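Local coordinates for alpha-rhamnosidase (PDB 6I60), which probably hydrolyses terminal non-reducing alpha-L-rhamnose residues of alpha-L-rhamnosides, as expected of an alpha-L-rhamnosidase, at residues W55-L60 against S96-K101; Y573-D578 against V837-P842; V833-R838 against A860-N865; W844-F849 against N891-V896. One frame throughout, in Å; residues are numbered along the deposited sequence.

Interaction 1 comes first along the chain, in the N-terminal immunoglobulin-like domain; interactions 2 and 3 follow much later, where helices of the glycosidase domain meet the C-terminal beta domain, and interaction 4 lies within the latter. Interaction 2 sets helix 564-576 against the end of strand 837-841, whose first residues, Val837 and Arg838, also belong to interaction 3. Strand 837-841 pairs with strand 846-849, so interactions 2 and 4 share one sheet, with centres about 10 Å apart. Interactions 3 and 4 alternate in sequence, and their centres lie about 13 Å from each other. Interaction 1 sits about 15 Å from interaction 4, centre to centre, and Asn891 bridges them. Three domains are thus brought together.

Interaction 1. Residues W55-L60 against S96-K101; sequences WKLRHL and SEQVIK
Trp55 and Gln98 meet at the end of an antiparallel strand pair in the N-terminal immunoglobulin-like domain, where strand 52-56 lies between strands 35-37 and 99-101. The two side chains cross at a slant, with the indole and amide planes 42° apart. The contact is made by the base of the glutamine: its CB sits over the indole face, 3.9 Å from the centroid of the five-membered ring of Trp55, as a CH-pi contact. Further round the ring, Ile100 CG1 touches Trp55 CH2 obliquely at 3.5 Å.

Beyond CB the glutamine turns back to the main chain it lies against. Its CG stands between its own backbone N and carbonyl carbon (chi1 58°), and from there the extended chain carries the amide to the tryptophan carbonyl. Gln98 NE2 donates to Trp55 O over 2.8 Å, with an N-H...O angle of 162°; the donor lies in the carbonyl plane, and the acceptor is nearly in the amide plane. A weak return bond runs from Trp55 N to Gln98 O at 3.5 Å.

The other ends of both groups are also held. Gln98 OE1 takes hydrogen bonds from Lys868 and Asn891, which ties this corner of the domain to the C-terminal part of the chain. Trp115 and Val117 of strand 112-120 pack on Trp55, so the indole lies between the two sheets of the domain. Its pyrrole nitrogen faces a different partner: Trp55 NE1 is hydrogen-bonded to OE1 of Gln66.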
loop_
_atom_site.group_PDB
_atom_site.type_symbol
_atom_site.label_atom_id
_atom_site.label_comp_id
_atom_site.label_asym_id
_atom_site.label_seq_id
_atom_site.Cartn_x
_atom_site.Cartn_y
_atom_site.Cartn_z
ATOM N N TRP A 55 -12.392 -7.092 15.585
ATOM C CA TRP A 55 -13.702 -7.628 15.241
ATOM C C TRP A 55 -14.647 -6.476 14.939
ATOM O O TRP A 55 -14.428 -5.340 15.366
ATOM C CB TRP A 55 -14.269 -8.496 16.368
ATOM C CG TRP A 55 -14.318 -7.786 17.684
ATOM C CD1 TRP A 55 -15.280 -6.918 18.114
ATOM C CD2 TRP A 55 -13.356 -7.875 18.742
ATOM N NE1 TRP A 55 -14.978 -6.463 19.375
ATOM C CE2 TRP A 55 -13.802 -7.036 19.783
ATOM C CE3 TRP A 55 -12.163 -8.584 18.911
ATOM C CZ2 TRP A 55 -13.098 -6.888 20.974
ATOM C CZ3 TRP A 55 -11.467 -8.435 20.091
ATOM C CH2 TRP A 55 -11.936 -7.595 21.109
ATOM N N LYS A 56 -15.710 -6.791 14.202
ATOM C CA LYS A 56 -16.763 -5.846 13.865
ATOM C C LYS A 56 -18.052 -6.224 14.583
ATOM O O LYS A 56 -18.229 -7.360 15.031
ATOM C CB LYS A 56 -16.995 -5.800 12.350
ATOM C CG LYS A 56 -15.772 -5.384 11.553
ATOM C CD LYS A 56 -15.961 -5.642 10.066
ATOM C CE LYS A 56 -14.762 -5.155 9.263
ATOM N NZ LYS A 56 -14.534 -3.692 9.433
ATOM N N LEU A 57 -18.964 -5.258 14.685
ATOM C CA LEU A 57 -20.174 -5.424 15.475
ATOM C C LEU A 57 -21.408 -5.095 14.648
ATOM O O LEU A 57 -21.353 -4.314 13.696
ATOM C CB LEU A 57 -20.145 -4.541 16.727
ATOM C CG LEU A 57 -18.947 -4.766 17.649
ATOM C CD1 LEU A 57 -18.894 -3.701 18.727
ATOM C CD2 LEU A 57 -19.006 -6.157 18.255
ATOM N N ARG A 58 -22.528 -5.702 15.039
ATOM C CA ARG A 58 -23.814 -5.493 14.386
ATOM C C ARG A 58 -24.910 -5.678 15.425
ATOM O O ARG A 58 -24.875 -6.639 16.198
ATOM C CB ARG A 58 -24.009 -6.466 13.217
ATOM C CG ARG A 58 -25.439 -6.554 12.706
ATOM C CD ARG A 58 -25.505 -6.318 11.203
ATOM N NE ARG A 58 -26.716 -6.880 10.609
ATOM C CZ ARG A 58 -26.891 -7.064 9.304
ATOM N NH1 ARG A 58 -25.934 -6.730 8.448
ATOM N NH2 ARG A 58 -28.025 -7.583 8.852
ATOM N N HIS A 59 -25.874 -4.763 15.444
ATOM C CA HIS A 59 -26.953 -4.802 16.417
ATOM C C HIS A 59 -28.283 -4.553 15.721
ATOM O O HIS A 59 -28.343 -3.968 14.637
ATOM C CB HIS A 59 -26.740 -3.768 17.531
ATOM C CG HIS A 59 -27.421 -4.117 18.817
ATOM N ND1 HIS A 59 -28.724 -3.762 19.090
ATOM C CD2 HIS A 59 -26.977 -4.786 19.908
ATOM C CE1 HIS A 59 -29.055 -4.198 20.293
ATOM N NE2 HIS A 59 -28.012 -4.823 20.811
ATOM N N LEU A 60 -29.359 -5.010 16.367
ATOM C CA LEU A 60 -30.696 -4.783 15.827
ATOM C C LEU A 60 -31.122 -3.330 15.997
ATOM O O LEU A 60 -31.784 -2.765 15.120
ATOM C CB LEU A 60 -31.704 -5.709 16.507
ATOM C CG LEU A 60 -31.582 -7.207 16.232
ATOM C CD1 LEU A 60 -32.447 -7.995 17.206
ATOM C CD2 LEU A 60 -31.959 -7.518 14.791
ATOM N N SER A 96 -14.452 0.090 25.306
ATOM C CA SER A 96 -15.153 0.214 24.036
ATOM C C SER A 96 -14.275 -0.132 22.841
ATOM O O SER A 96 -14.768 -0.130 21.709
ATOM C CB SER A 96 -15.706 1.634 23.877
ATOM O OG SER A 96 -14.659 2.571 23.684
ATOM N N GLU A 97 -12.999 -0.434 23.064
ATOM C CA GLU A 97 -12.088 -0.709 21.961
ATOM C C GLU A 97 -12.354 -2.088 21.366
ATOM O O GLU A 97 -12.697 -3.036 22.078
ATOM C CB GLU A 97 -10.639 -0.613 22.437
ATOM C CG GLU A 97 -10.131 0.812 22.587
ATOM C CD GLU A 97 -10.288 1.628 21.313
ATOM O OE1 GLU A 97 -10.630 2.827 21.410
ATOM O OE2 GLU A 97 -10.067 1.072 20.215
ATOM N N GLN A 98 -12.198 -2.192 20.043
ATOM C CA GLN A 98 -12.327 -3.461 19.333
ATOM C C GLN A 98 -11.035 -3.848 18.622
ATOM O O GLN A 98 -11.050 -4.702 17.730
ATOM C CB GLN A 98 -13.488 -3.412 18.337
ATOM C CG GLN A 98 -13.386 -2.307 17.302
ATOM C CD GLN A 98 -14.744 -1.887 16.772
ATOM O OE1 GLN A 98 -15.141 -0.729 16.901
ATOM N NE2 GLN A 98 -15.465 -2.830 16.176
ATOM N N VAL A 99 -9.918 -3.228 18.997
ATOM C CA VAL A 99 -8.593 -3.571 18.489
ATOM C C VAL A 99 -7.695 -3.757 19.705
ATOM O O VAL A 99 -7.322 -2.776 20.363
ATOM C CB VAL A 99 -8.032 -2.498 17.545
ATOM C CG1 VAL A 99 -6.587 -2.802 17.194
ATOM C CG2 VAL A 99 -8.874 -2.404 16.285
ATOM N N ILE A 100 -7.358 -5.007 20.014
ATOM C CA ILE A 100 -6.676 -5.345 21.256
ATOM C C ILE A 100 -5.322 -5.970 20.950
ATOM O O ILE A 100 -5.132 -6.630 19.922
ATOM C CB ILE A 100 -7.522 -6.299 22.131
ATOM C CG1 ILE A 100 -9.008 -5.963 22.013
ATOM C CG2 ILE A 100 -7.079 -6.227 23.583
ATOM C CD1 ILE A 100 -9.380 -4.609 22.579
ATOM N N LYS A 101 -4.377 -5.753 21.859
ATOM C CA LYS A 101 -3.079 -6.407 21.808
ATOM C C LYS A 101 -3.109 -7.660 22.675
ATOM O O LYS A 101 -3.649 -7.651 23.785
ATOM C CB LYS A 101 -1.976 -5.457 22.281
ATOM C CG LYS A 101 -0.616 -6.111 22.488
ATOM C CD LYS A 101 0.209 -5.350 23.519
ATOM C CE LYS A 101 1.694 -5.657 23.385
ATOM N NZ LYS A 101 2.545 -4.651 24.083
#

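Interaction 2. Residues Y573-D578 against V837-P842; sequences YQYYGD and VRVGEP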
loop_
_atom_site.group_PDB
_atom_site.type_symbol
_atom_site.label_atom_id
_atom_site.label_comp_id
_atom_site.label_asym_id
_atom_site.label_seq_id
_atom_site.Cartn_x
_atom_site.Cartn_y
_atom_site.Cartn_z
ATOM N N TYR A 573 -3.189 5.179 13.154
ATOM C CA TYR A 573 -3.992 5.421 14.346
ATOM C C TYR A 573 -5.232 6.249 14.034
ATOM O O TYR A 573 -6.267 6.076 14.686
ATOM C CB TYR A 573 -3.147 6.114 15.419
ATOM C CG TYR A 573 -3.956 6.613 16.594
ATOM C CD1 TYR A 573 -4.508 5.726 17.508
ATOM C CD2 TYR A 573 -4.177 7.971 16.785
ATOM C CE1 TYR A 573 -5.255 6.175 18.582
ATOM C CE2 TYR A 573 -4.921 8.429 17.858
ATOM C CZ TYR A 573 -5.459 7.525 18.752
ATOM O OH TYR A 573 -6.203 7.970 19.820
ATOM N N GLN A 574 -5.153 7.136 13.040
ATOM C CA GLN A 574 -6.279 8.014 12.737
ATOM C C GLN A 574 -7.413 7.253 12.060
ATOM O O GLN A 574 -8.585 7.433 12.413
ATOM C CB GLN A 574 -5.812 9.177 11.861
ATOM C CG GLN A 574 -6.933 10.066 11.335
ATOM C CD GLN A 574 -6.442 11.113 10.343
ATOM O OE1 GLN A 574 -5.535 10.858 9.549
ATOM N NE2 GLN A 574 -7.044 12.298 10.384
ATOM N N TYR A 575 -7.088 6.395 11.094
ATOM C CA TYR A 575 -8.098 5.724 10.287
ATOM C C TYR A 575 -8.380 4.294 10.729
ATOM O O TYR A 575 -9.338 3.690 10.233
ATOM C CB TYR A 575 -7.681 5.731 8.812
ATOM C CG TYR A 575 -7.884 7.071 8.138
ATOM C CD1 TYR A 575 -9.157 7.513 7.799
ATOM C CD2 TYR A 575 -6.805 7.895 7.847
ATOM C CE1 TYR A 575 -9.349 8.738 7.186
ATOM C CE2 TYR A 575 -6.987 9.122 7.235
ATOM C CZ TYR A 575 -8.261 9.538 6.907
ATOM O OH TYR A 575 -8.447 10.756 6.298
ATOM N N TYR A 576 -7.584 3.739 11.641
ATOM C CA TYR A 576 -7.815 2.389 12.133
ATOM C C TYR A 576 -7.882 2.284 13.649
ATOM O O TYR A 576 -8.315 1.241 14.153
ATOM C CB TYR A 576 -6.723 1.435 11.628
ATOM C CG TYR A 576 -6.665 1.289 10.125
ATOM C CD1 TYR A 576 -5.769 2.035 9.371
ATOM C CD2 TYR A 576 -7.498 0.399 9.460
ATOM C CE1 TYR A 576 -5.709 1.903 7.993
ATOM C CE2 TYR A 576 -7.445 0.258 8.083
ATOM C CZ TYR A 576 -6.547 1.013 7.356
ATOM O OH TYR A 576 -6.489 0.884 5.986
ATOM N N GLY A 577 -7.475 3.311 14.388
ATOM C CA GLY A 577 -7.484 3.238 15.839
ATOM C C GLY A 577 -6.487 2.255 16.413
ATOM O O GLY A 577 -6.804 1.548 17.378
ATOM N N ASP A 578 -5.290 2.188 15.840
ATOM C CA ASP A 578 -4.235 1.279 16.284
ATOM C C ASP A 578 -3.185 2.110 17.016
ATOM O O ASP A 578 -2.189 2.535 16.429
ATOM C CB ASP A 578 -3.630 0.522 15.103
ATOM C CG ASP A 578 -2.623 -0.524 15.537
ATOM O OD1 ASP A 578 -2.613 -0.873 16.735
ATOM O OD2 ASP A 578 -1.845 -0.998 14.682
ATOM N N VAL A 837 -17.186 12.501 3.777
ATOM C CA VAL A 837 -17.027 11.620 4.928
ATOM C C VAL A 837 -15.575 11.693 5.386
ATOM O O VAL A 837 -14.658 11.342 4.633
ATOM C CB VAL A 837 -17.450 10.175 4.615
ATOM C CG1 VAL A 837 -16.843 9.691 3.302
ATOM C CG2 VAL A 837 -17.077 9.253 5.767
ATOM N N ARG A 838 -15.366 12.173 6.611
ATOM C CA ARG A 838 -14.036 12.320 7.180
ATOM C C ARG A 838 -14.023 11.762 8.595
ATOM O O ARG A 838 -15.068 11.575 9.223
ATOM C CB ARG A 838 -13.575 13.786 7.205
ATOM C CG ARG A 838 -14.318 14.699 6.250
ATOM C CD ARG A 838 -13.677 16.073 6.192
ATOM N NE ARG A 838 -13.559 16.679 7.514
ATOM C CZ ARG A 838 -14.278 17.718 7.927
ATOM N NH1 ARG A 838 -15.175 18.273 7.121
ATOM N NH2 ARG A 838 -14.102 18.206 9.148
ATOM N N VAL A 839 -12.820 11.509 9.096
ATOM C CA VAL A 839 -12.654 10.966 10.438
ATOM C C VAL A 839 -12.789 12.095 11.452
ATOM O O VAL A 839 -12.098 13.117 11.362
ATOM C CB VAL A 839 -11.302 10.244 10.569
ATOM C CG1 VAL A 839 -10.174 11.103 10.015
ATOM C CG2 VAL A 839 -11.035 9.876 12.013
ATOM N N GLY A 840 -13.695 11.920 12.412
ATOM C CA GLY A 840 -13.888 12.901 13.460
ATOM C C GLY A 840 -13.072 12.577 14.692
ATOM O O GLY A 840 -12.526 13.471 15.346
ATOM N N GLU A 841 -12.988 11.293 15.021
ATOM C CA GLU A 841 -12.151 10.795 16.098
ATOM C C GLU A 841 -11.449 9.535 15.617
ATOM O O GLU A 841 -12.007 8.788 14.803
ATOM C CB GLU A 841 -12.967 10.495 17.367
ATOM C CG GLU A 841 -13.707 11.702 17.929
ATOM C CD GLU A 841 -12.843 12.571 18.828
ATOM O OE1 GLU A 841 -11.613 12.630 18.612
ATOM O OE2 GLU A 841 -13.398 13.201 19.754
ATOM N N PRO A 842 -10.228 9.278 16.093
ATOM C CA PRO A 842 -9.438 8.163 15.553
ATOM C C PRO A 842 -10.187 6.838 15.613
ATOM O O PRO A 842 -11.032 6.612 16.482
ATOM C CB PRO A 842 -8.194 8.147 16.449
ATOM C CG PRO A 842 -8.073 9.547 16.937
ATOM C CD PRO A 842 -9.477 10.054 17.095
#
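Tyr573 and Pro842 supply the ring contact. The proline lies over one face of the phenol, toward its rim, with Pro842 CB 3.9 Å from the ring centroid of Tyr573 in a CH-pi contact. Pro842 CG lies 3.5 Å from Tyr573 CE2. With CG anti to the backbone N (chi1 170°), the tyrosine ring is carried out to the proline. Cut back to alanine, this position is likely to lose the aromatic cover of the proline ring and open a gap beside Pro842.

Apolar packing continues at Val839, whose CG1 packs against Gln574 and Tyr575 side by side. The amide end of the extended glutamine comes closest, with Gln574 NE2 3.4 Å from Val839 CG1, and Gln574 CG lies on the same methyl. Val839 CG1 is also 3.8 Å from Tyr575 CE1. Past the valine, the hydroxyl of Tyr575 is hydrogen-bonded to Glu515, and Phe519 meets its ring.

Polar contact is confined to the main chain. Pro842 CA approaches Gln574 O at 3.3 Å as a CA-H...O contact, while a backbone hydrogen bond joins Gln574 to Gly843 just beyond.

Helix 564-576 belongs to the six-hairpin glycosidase domain, the (alpha/alpha)6 barrel of this family, and residues 837-842 to the C-terminal beta domain. With no hydrogen bond between the two segments themselves, their part of this domain junction rests on the fit of ring, proline and valine, largely independent of charge.

Interaction 3. Residues V833-R838 against A860-N865; sequences VIAGVR and AKARLN
Ala835 and Ala862 meet methyl to methyl where helix 826-835 gives way to the first strand of the C-terminal beta-sandwich. Their CB atoms are 3.5 Å apart, and two such small side chains let the end of the helix settle close on strand 859-866. The chain from Ile834 to Val837 runs at 31° to residues 860-864.

Small and large residues share the strand's inward side. Ala860, Ala862 and Leu864 all point toward residues 834-837, making two shallow sites followed by a bump. Ile834 brings its CG2 branch to the first, 4.2 Å from Ala860 CB, while its other branch leads away. Ala862 takes Ala835 on one flank and Val837 on the other, the latter through CG1 at 3.8 Å from Ala862 CB. At Leu864 the leucine and Val837 reach tip to tip, both valine methyls meeting one leucine methyl.

Gly836 makes the bend between helix and strand. Its positive phi of 108° is a conformation in which a CB would press on the preceding carbonyl, and the turn lets Ala835 and Val837 both face strand 859-866.

Phe468 of strand 466-470 packs on Ile834 and Ala835, and Trp844 on Val837 and Leu864, which closes the hydrophobic cluster at both ends. The valine stands with CG1 between its backbone N and carbonyl carbon (chi1 48°), which places Val837 CG2 3.9 Å from Leu864 CD1.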
loop_
_atom_site.group_PDB
_atom_site.type_symbol
_atom_site.label_atom_id
_atom_site.label_comp_id
_atom_site.label_asym_id
_atom_site.label_seq_id
_atom_site.Cartn_x
_atom_site.Cartn_y
_atom_site.Cartn_z
ATOM N N VAL A 833 -14.350 15.690 1.082
ATOM C CA VAL A 833 -14.985 16.975 0.793
ATOM C C VAL A 833 -16.136 16.822 -0.200
ATOM O O VAL A 833 -17.282 17.146 0.114
ATOM C CB VAL A 833 -13.948 18.009 0.299
ATOM C CG1 VAL A 833 -14.643 19.249 -0.241
ATOM C CG2 VAL A 833 -13.003 18.374 1.429
ATOM N N ILE A 834 -15.847 16.331 -1.408
ATOM C CA ILE A 834 -16.884 16.209 -2.433
ATOM C C ILE A 834 -17.978 15.259 -1.965
ATOM O O ILE A 834 -19.159 15.618 -1.907
ATOM C CB ILE A 834 -16.273 15.755 -3.770
ATOM C CG1 ILE A 834 -15.449 16.888 -4.384
ATOM C CG2 ILE A 834 -17.364 15.300 -4.733
ATOM C CD1 ILE A 834 -15.007 16.622 -5.801
ATOM N N ALA A 835 -17.599 14.027 -1.622
ATOM C CA ALA A 835 -18.543 13.112 -0.990
ATOM C C ALA A 835 -18.898 13.595 0.412
ATOM O O ALA A 835 -20.071 13.831 0.725
ATOM C CB ALA A 835 -17.957 11.702 -0.952
ATOM N N GLY A 836 -17.891 13.749 1.269
ATOM C CA GLY A 836 -18.079 14.407 2.545
ATOM C C GLY A 836 -18.052 13.510 3.767
ATOM O O GLY A 836 -18.814 13.736 4.711
ATOM N N VAL A 837 -17.186 12.501 3.777
ATOM C CA VAL A 837 -17.027 11.620 4.928
ATOM C C VAL A 837 -15.575 11.693 5.386
ATOM O O VAL A 837 -14.658 11.342 4.633
ATOM C CB VAL A 837 -17.450 10.175 4.615
ATOM C CG1 VAL A 837 -16.843 9.691 3.302
ATOM C CG2 VAL A 837 -17.077 9.253 5.767
ATOM N N ARG A 838 -15.366 12.173 6.611
ATOM C CA ARG A 838 -14.036 12.320 7.180
ATOM C C ARG A 838 -14.023 11.762 8.595
ATOM O O ARG A 838 -15.068 11.575 9.223
ATOM C CB ARG A 838 -13.575 13.786 7.205
ATOM C CG ARG A 838 -14.318 14.699 6.250
ATOM C CD ARG A 838 -13.677 16.073 6.192
ATOM N NE ARG A 838 -13.559 16.679 7.514
ATOM C CZ ARG A 838 -14.278 17.718 7.927
ATOM N NH1 ARG A 838 -15.175 18.273 7.121
ATOM N NH2 ARG A 838 -14.102 18.206 9.148
ATOM N N ALA A 860 -23.202 12.525 -5.314
ATOM C CA ALA A 860 -21.904 11.968 -4.957
ATOM C C ALA A 860 -22.098 10.980 -3.818
ATOM O O ALA A 860 -22.955 11.186 -2.956
ATOM C CB ALA A 860 -20.911 13.063 -4.544
ATOM N N LYS A 861 -21.303 9.913 -3.822
ATOM C CA LYS A 861 -21.392 8.904 -2.777
ATOM C C LYS A 861 -20.011 8.333 -2.494
ATOM O O LYS A 861 -19.236 8.078 -3.420
ATOM C CB LYS A 861 -22.344 7.765 -3.158
ATOM C CG LYS A 861 -22.110 6.494 -2.349
ATOM C CD LYS A 861 -22.668 5.266 -3.030
ATOM C CE LYS A 861 -22.916 4.149 -2.028
ATOM N NZ LYS A 861 -23.781 3.067 -2.583
ATOM N N ALA A 862 -19.716 8.136 -1.212
ATOM C CA ALA A 862 -18.548 7.383 -0.777
ATOM C C ALA A 862 -19.009 6.322 0.207
ATOM O O ALA A 862 -19.668 6.642 1.201
ATOM C CB ALA A 862 -17.500 8.295 -0.136
ATOM N N ARG A 863 -18.681 5.065 -0.075
ATOM C CA ARG A 863 -18.975 3.953 0.821
ATOM C C ARG A 863 -17.656 3.306 1.218
ATOM O O ARG A 863 -16.918 2.820 0.356
ATOM C CB ARG A 863 -19.903 2.933 0.158
ATOM C CG ARG A 863 -20.133 1.680 0.987
ATOM C CD ARG A 863 -20.976 0.656 0.243
ATOM N NE ARG A 863 -20.171 -0.207 -0.619
ATOM C CZ ARG A 863 -19.447 -1.237 -0.187
ATOM N NH1 ARG A 863 -19.419 -1.540 1.105
ATOM N NH2 ARG A 863 -18.747 -1.965 -1.047
ATOM N N LEU A 864 -17.360 3.307 2.516
ATOM C CA LEU A 864 -16.109 2.780 3.036
ATOM C C LEU A 864 -16.372 1.596 3.954
ATOM O O LEU A 864 -17.381 1.548 4.663
ATOM C CB LEU A 864 -15.324 3.853 3.806
ATOM C CG LEU A 864 -15.313 5.273 3.238
ATOM C CD1 LEU A 864 -15.040 6.292 4.335
ATOM C CD2 LEU A 864 -14.282 5.390 2.133
ATOM N N ASN A 865 -15.450 0.637 3.935
ATOM C CA ASN A 865 -15.447 -0.486 4.870
ATOM C C ASN A 865 -14.279 -0.260 5.826
ATOM O O ASN A 865 -13.137 -0.611 5.519
ATOM C CB ASN A 865 -15.329 -1.818 4.136
ATOM C CG ASN A 865 -15.261 -3.002 5.083
ATOM O OD1 ASN A 865 -16.215 -3.291 5.808
ATOM N ND2 ASN A 865 -14.128 -3.696 5.083
#

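Interaction 4. Residues W844-F849 against N891-V896; sequences WNKIIF and NSEGEV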
loop_
_atom_site.group_PDB
_atom_site.type_symbol
_atom_site.label_atom_id
_atom_site.label_comp_id
_atom_site.label_asym_id
_atom_site.label_seq_id
_atom_site.Cartn_x
_atom_site.Cartn_y
_atom_site.Cartn_z
ATOM N N TRP A 844 -12.365 5.960 13.477
ATOM C CA TRP A 844 -13.737 6.244 13.058
ATOM C C TRP A 844 -14.709 6.176 14.233
ATOM O O TRP A 844 -15.882 5.834 14.062
ATOM C CB TRP A 844 -14.190 5.307 11.932
ATOM C CG TRP A 844 -13.401 5.447 10.664
ATOM C CD1 TRP A 844 -12.362 4.661 10.252
ATOM C CD2 TRP A 844 -13.589 6.431 9.638
ATOM N NE1 TRP A 844 -11.892 5.094 9.035
ATOM C CE2 TRP A 844 -12.627 6.180 8.637
ATOM C CE3 TRP A 844 -14.474 7.499 9.469
ATOM C CZ2 TRP A 844 -12.529 6.958 7.484
ATOM C CZ3 TRP A 844 -14.373 8.272 8.325
ATOM C CH2 TRP A 844 -13.408 7.997 7.347
ATOM N N ASN A 845 -14.226 6.494 15.438
ATOM C CA ASN A 845 -15.110 6.532 16.599
ATOM C C ASN A 845 -16.191 7.589 16.432
ATOM O O ASN A 845 -17.320 7.408 16.904
ATOM C CB ASN A 845 -14.300 6.786 17.870
ATOM C CG ASN A 845 -14.002 5.510 18.637
ATOM O OD1 ASN A 845 -14.818 5.044 19.432
ATOM N ND2 ASN A 845 -12.827 4.936 18.398
ATOM N N LYS A 846 -15.867 8.692 15.762
ATOM C CA LYS A 846 -16.842 9.694 15.356
ATOM C C LYS A 846 -16.640 9.973 13.876
ATOM O O LYS A 846 -15.503 10.120 13.419
ATOM C CB LYS A 846 -16.701 10.981 16.173
ATOM C CG LYS A 846 -17.613 12.112 15.723
ATOM C CD LYS A 846 -17.793 13.147 16.822
ATOM C CE LYS A 846 -19.262 13.479 17.039
ATOM N NZ LYS A 846 -19.469 14.271 18.284
ATOM N N ILE A 847 -17.738 10.029 13.130
ATOM C CA ILE A 847 -17.708 10.276 11.696
ATOM C C ILE A 847 -18.352 11.626 11.424
ATOM O O ILE A 847 -19.395 11.955 12.001
ATOM C CB ILE A 847 -18.425 9.155 10.918
ATOM C CG1 ILE A 847 -18.056 7.788 11.496
ATOM C CG2 ILE A 847 -18.084 9.226 9.437
ATOM C CD1 ILE A 847 -18.834 6.648 10.895
ATOM N N ILE A 848 -17.727 12.410 10.552
ATOM C CA ILE A 848 -18.236 13.716 10.150
ATOM C C ILE A 848 -18.777 13.580 8.733
ATOM O O ILE A 848 -18.016 13.340 7.787
ATOM C CB ILE A 848 -17.157 14.803 10.231
ATOM C CG1 ILE A 848 -16.493 14.793 11.608
ATOM C CG2 ILE A 848 -17.756 16.168 9.945
ATOM C CD1 ILE A 848 -15.432 15.854 11.780
ATOM N N PHE A 849 -20.092 13.729 8.586
ATOM C CA PHE A 849 -20.759 13.679 7.284
ATOM C C PHE A 849 -21.019 15.117 6.846
ATOM O O PHE A 849 -22.067 15.694 7.137
ATOM C CB PHE A 849 -22.051 12.872 7.361
ATOM C CG PHE A 849 -21.850 11.431 7.741
ATOM C CD1 PHE A 849 -21.501 10.491 6.784
ATOM C CD2 PHE A 849 -22.021 11.013 9.050
ATOM C CE1 PHE A 849 -21.320 9.164 7.128
ATOM C CE2 PHE A 849 -21.842 9.687 9.400
ATOM C CZ PHE A 849 -21.492 8.761 8.436
ATOM N N ASN A 891 -20.908 0.980 17.490
ATOM C CA ASN A 891 -19.720 1.488 18.193
ATOM C C ASN A 891 -19.121 2.693 17.468
ATOM O O ASN A 891 -17.904 2.873 17.429
ATOM C CB ASN A 891 -18.658 0.403 18.402
ATOM C CG ASN A 891 -17.812 0.649 19.631
ATOM O OD1 ASN A 891 -18.337 0.790 20.737
ATOM N ND2 ASN A 891 -16.498 0.704 19.450
ATOM N N SER A 892 -19.983 3.535 16.904
ATOM C CA SER A 892 -19.550 4.754 16.239
ATOM C C SER A 892 -20.685 5.765 16.288
ATOM O O SER A 892 -21.859 5.402 16.408
ATOM C CB SER A 892 -19.127 4.490 14.791
ATOM O OG SER A 892 -19.109 5.691 14.044
ATOM N N GLU A 893 -20.324 7.042 16.200
ATOM C CA GLU A 893 -21.293 8.125 16.215
ATOM C C GLU A 893 -21.094 9.007 14.990
ATOM O O GLU A 893 -19.981 9.145 14.475
ATOM C CB GLU A 893 -21.187 8.966 17.498
ATOM C CG GLU A 893 -19.957 9.856 17.574
ATOM C CD GLU A 893 -19.777 10.483 18.944
ATOM O OE1 GLU A 893 -19.027 9.914 19.767
ATOM O OE2 GLU A 893 -20.385 11.545 19.199
ATOM N N GLY A 894 -22.191 9.597 14.525
ATOM C CA GLY A 894 -22.188 10.420 13.331
ATOM C C GLY A 894 -22.471 11.872 13.660
ATOM O O GLY A 894 -23.249 12.178 14.567
ATOM N N GLU A 895 -21.834 12.771 12.912
ATOM C CA GLU A 895 -22.018 14.215 13.058
ATOM C C GLU A 895 -22.340 14.768 11.671
ATOM O O GLU A 895 -21.437 15.066 10.886
ATOM C CB GLU A 895 -20.779 14.867 13.663
ATOM C CG GLU A 895 -20.919 16.360 13.913
ATOM C CD GLU A 895 -19.755 16.931 14.703
ATOM O OE1 GLU A 895 -19.551 16.501 15.858
ATOM O OE2 GLU A 895 -19.046 17.810 14.166
ATOM N N VAL A 896 -23.628 14.898 11.372
ATOM C CA VAL A 896 -24.067 15.369 10.065
ATOM C C VAL A 896 -23.935 16.884 9.996
ATOM O O VAL A 896 -24.277 17.599 10.945
ATOM C CB VAL A 896 -25.514 14.921 9.792
ATOM C CG1 VAL A 896 -25.837 15.049 8.313
ATOM C CG2 VAL A 896 -25.719 13.495 10.267
#
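Lys846 lies across Glu893 and Glu895 on one face of a parallel strand pair, strand 846-849 beside strand 893-899. Its ammonium group forms salt bridges to both, with NZ 3.0 Å from Glu893 OE2 and 3.3 Å from Glu895 OE1; as hydrogen bonds both are weak. The lysine bends at chi3 (-131°) to bring NZ between the two carboxylates. A methionine in its place would probably leave Glu893 without this salt bridge and Glu895 to Arg931 and His897.

Beneath them the backbone ladder sets the spacing. Ile847 N donates to Glu893 O at 2.8 Å, and Glu895 N to Ile847 O at 2.7 Å, each nearly in line with the C=O bond. Just before the ladder, Ser892 OG donates to Trp844 O, 3.2 Å away.

On the other face Gly894 lies at the edge of the Phe849 ring, with CA 4.0 Å from CE2, while Ile847 covers a ring face. Val871, Ile873 and Ile886 of the opposing sheet complete this core of the sandwich.

Further out, Arg931 also bridges to Glu895 OE1, and His897 bonds to OE2. The Glu895 carboxylate is thus shared among three basic side chains, probably favouring its ionised form.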